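Local coordinates for signal recognition particle 54 kDa protein (Aeropyrum pernix, PDB 7EPK), which is an SRP54-family protein of the signal recognition particle, combining a helical bundle, a P-loop GTPase-family domain and a signal peptide binding domain, at residues A[215-220]-A[239-244]. Sequence-based numbering, arbitrary orientation.
Sequences LVIDAS and GSIIVT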
ATOM      1  N   LEU A 215     -17.701  -2.757  11.180  1.00 48.45           N
ATOM      2  CA  LEU A 215     -18.943  -2.315  10.515  1.00 50.23           C
ATOM      3  C   LEU A 215     -18.978  -2.918   9.116  1.00 49.60           C
ATOM      4  O   LEU A 215     -18.077  -2.641   8.345  1.00 50.69           O
ATOM      5  CB  LEU A 215     -18.976  -0.792  10.431  1.00 50.24           C
ATOM      6  CG  LEU A 215     -20.197  -0.247   9.710  1.00 53.51           C
ATOM      7  CD1 LEU A 215     -21.489  -0.681  10.396  1.00 53.65           C
ATOM      8  CD2 LEU A 215     -20.123   1.266   9.631  1.00 62.33           C
ATOM      9  N   VAL A 216     -19.977  -3.731   8.817  1.00 50.32           N
ATOM     10  CA  VAL A 216     -20.123  -4.330   7.467  1.00 54.57           C
ATOM     11  C   VAL A 216     -21.168  -3.506   6.719  1.00 58.65           C
ATOM     12  O   VAL A 216     -22.286  -3.351   7.238  1.00 65.23           O
ATOM     13  CB  VAL A 216     -20.481  -5.818   7.559  1.00 53.50           C
ATOM     14  CG1 VAL A 216     -20.858  -6.375   6.208  1.00 59.43           C
ATOM     15  CG2 VAL A 216     -19.339  -6.614   8.165  1.00 54.90           C
ATOM     16  N   ILE A 217     -20.765  -2.928   5.586  1.00 62.99           N
ATOM     17  CA  ILE A 217     -21.586  -1.993   4.761  1.00 58.09           C
ATOM     18  C   ILE A 217     -21.521  -2.472   3.320  1.00 58.66           C
ATOM     19  O   ILE A 217     -20.466  -3.053   2.914  1.00 48.87           O
ATOM     20  CB  ILE A 217     -21.131  -0.527   4.880  1.00 60.13           C
ATOM     21  CG1 ILE A 217     -19.674  -0.329   4.452  1.00 68.35           C
ATOM     22  CG2 ILE A 217     -21.373  -0.002   6.285  1.00 63.86           C
ATOM     23  CD1 ILE A 217     -19.152   1.094   4.618  1.00 74.19           C
ATOM     24  N   ASP A 218     -22.623  -2.250   2.604  1.00 60.99           N
ATOM     25  CA  ASP A 218     -22.721  -2.513   1.148  1.00 73.73           C
ATOM     26  C   ASP A 218     -22.215  -1.261   0.400  1.00 73.91           C
ATOM     27  O   ASP A 218     -22.324  -0.128   0.943  1.00 72.26           O
ATOM     28  CB  ASP A 218     -24.130  -3.048   0.834  1.00 83.12           C
ATOM     29  CG  ASP A 218     -25.059  -2.186  -0.013  1.00 83.97           C
ATOM     30  OD1 ASP A 218     -25.537  -1.134   0.486  1.00 78.23           O
ATOM     31  OD2 ASP A 218     -25.335  -2.603  -1.164  1.00 98.05           O
ATOM     32  N   ALA A 219     -21.638  -1.445  -0.791  1.00 71.12           N
ATOM     33  CA  ALA A 219     -21.282  -0.355  -1.736  1.00 72.72           C
ATOM     34  C   ALA A 219     -22.546   0.189  -2.420  1.00 76.15           C
ATOM     35  O   ALA A 219     -22.618   0.101  -3.662  1.00 87.67           O
ATOM     36  CB  ALA A 219     -20.301  -0.877  -2.759  1.00 69.43           C
ATOM     37  N   SER A 220     -23.530   0.686  -1.659  1.00 73.96           N
ATOM     38  CA  SER A 220     -24.804   1.222  -2.214  1.00 75.83           C
ATOM     39  C   SER A 220     -25.389   2.280  -1.287  1.00 76.55           C
ATOM     40  O   SER A 220     -26.597   2.510  -1.380  1.00 86.53           O
ATOM     41  CB  SER A 220     -25.821   0.128  -2.486  1.00 76.04           C
ATOM     42  OG  SER A 220     -25.270  -0.899  -3.304  1.00 73.33           O
ATOM     43  N   GLY A 239     -13.785  -0.079  14.647  1.00 49.46           N
ATOM     44  CA  GLY A 239     -12.330  -0.231  14.494  1.00 47.04           C
ATOM     45  C   GLY A 239     -12.001  -0.722  13.102  1.00 50.50           C
ATOM     46  O   GLY A 239     -10.861  -0.522  12.663  1.00 57.39           O
ATOM     47  N   SER A 240     -12.968  -1.330  12.416  1.00 50.24           N
ATOM     48  CA  SER A 240     -12.803  -1.835  11.034  1.00 53.70           C
ATOM     49  C   SER A 240     -14.011  -1.442  10.176  1.00 59.67           C
ATOM     50  O   SER A 240     -15.107  -1.215  10.756  1.00 61.96           O
ATOM     51  CB  SER A 240     -12.593  -3.318  11.049  1.00 54.03           C
ATOM     52  OG  SER A 240     -11.253  -3.601  11.417  1.00 60.49           O
ATOM     53  N   ILE A 241     -13.819  -1.349   8.855  1.00 51.38           N
ATOM     54  CA  ILE A 241     -14.935  -1.288   7.868  1.00 47.48           C
ATOM     55  C   ILE A 241     -14.664  -2.329   6.797  1.00 47.96           C
ATOM     56  O   ILE A 241     -13.526  -2.443   6.324  1.00 46.93           O
ATOM     57  CB  ILE A 241     -15.130   0.112   7.257  1.00 49.22           C
ATOM     58  CG1 ILE A 241     -15.645   1.096   8.314  1.00 56.89           C
ATOM     59  CG2 ILE A 241     -16.051   0.049   6.045  1.00 45.60           C
ATOM     60  CD1 ILE A 241     -15.674   2.535   7.881  1.00 59.60           C
ATOM     61  N   ILE A 242     -15.701  -3.072   6.448  1.00 51.54           N
ATOM     62  CA  ILE A 242     -15.648  -4.117   5.398  1.00 50.84           C
ATOM     63  C   ILE A 242     -16.729  -3.715   4.412  1.00 53.77           C
ATOM     64  O   ILE A 242     -17.841  -3.439   4.869  1.00 62.32           O
ATOM     65  CB  ILE A 242     -15.855  -5.526   5.984  1.00 51.22           C
ATOM     66  CG1 ILE A 242     -14.768  -5.871   7.006  1.00 51.96           C
ATOM     67  CG2 ILE A 242     -15.919  -6.533   4.852  1.00 56.71           C
ATOM     68  CD1 ILE A 242     -14.921  -7.209   7.697  1.00 51.67           C
ATOM     69  N   VAL A 243     -16.393  -3.618   3.129  1.00 57.86           N
ATOM     70  CA  VAL A 243     -17.345  -3.113   2.107  1.00 64.18           C
ATOM     71  C   VAL A 243     -17.721  -4.274   1.186  1.00 68.73           C
ATOM     72  O   VAL A 243     -16.807  -4.827   0.526  1.00 66.10           O
ATOM     73  CB  VAL A 243     -16.772  -1.900   1.350  1.00 66.98           C
ATOM     74  CG1 VAL A 243     -17.751  -1.376   0.314  1.00 67.01           C
ATOM     75  CG2 VAL A 243     -16.398  -0.781   2.304  1.00 69.85           C
ATOM     76  N   THR A 244     -19.020  -4.602   1.158  1.00 69.39           N
ATOM     77  CA  THR A 244     -19.622  -5.736   0.411  1.00 78.79           C
ATOM     78  C   THR A 244     -20.258  -5.254  -0.902  1.00 85.55           C
ATOM     79  O   THR A 244     -20.606  -4.064  -0.984  1.00 97.00           O
ATOM     80  CB  THR A 244     -20.687  -6.426   1.270  1.00 75.81           C
ATOM     81  OG1 THR A 244     -21.674  -5.437   1.567  1.00 65.18           O
ATOM     82  CG2 THR A 244     -20.119  -7.025   2.537  1.00 78.06           C
TER
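With CG1 of I217 set between its backbone N and carbonyl carbon (chi1 59°) and the chain then extended, CD1 reaches across to the neighbouring strand and meets CG2 of I241 at 3.6 Å. One carbon nearer the backbone, CG1 of I217 lies 3.9 Å from CG2 of V243, the branch that stands anti to its own carbonyl carbon. I217 thus spans both I241 and V243 through successive carbons of one branch. A219 CB continues the row onto CG1 of V243, while A258 and T262 of helix 255-262 touch I241 and A255 touches V243. The backbones run parallel, pairing L215 with I241 through D218 with T244. I217 N donates to I242 O, and T244 N to I217 O at 2.8 Å. Strands 212-218 and 240-244 are joined through helix 225-235 as a beta-alpha-beta unit of the P-loop NTPase core, with 212-218 lying between 97-102 and 240-244. Beyond the strand, A219 N bonds T244 O at 2.8 Å as the chain bends into an inverse gamma turn centred on A219. On the other face, V216 CG1 meets T244 CG2 at 3.8 Å, the two side chains crossing at about a right angle, and both touch T112 of helix 109-122. T244 OG1 hydrogen-bonds S107 O, and T244 itself lines the GDP pocket.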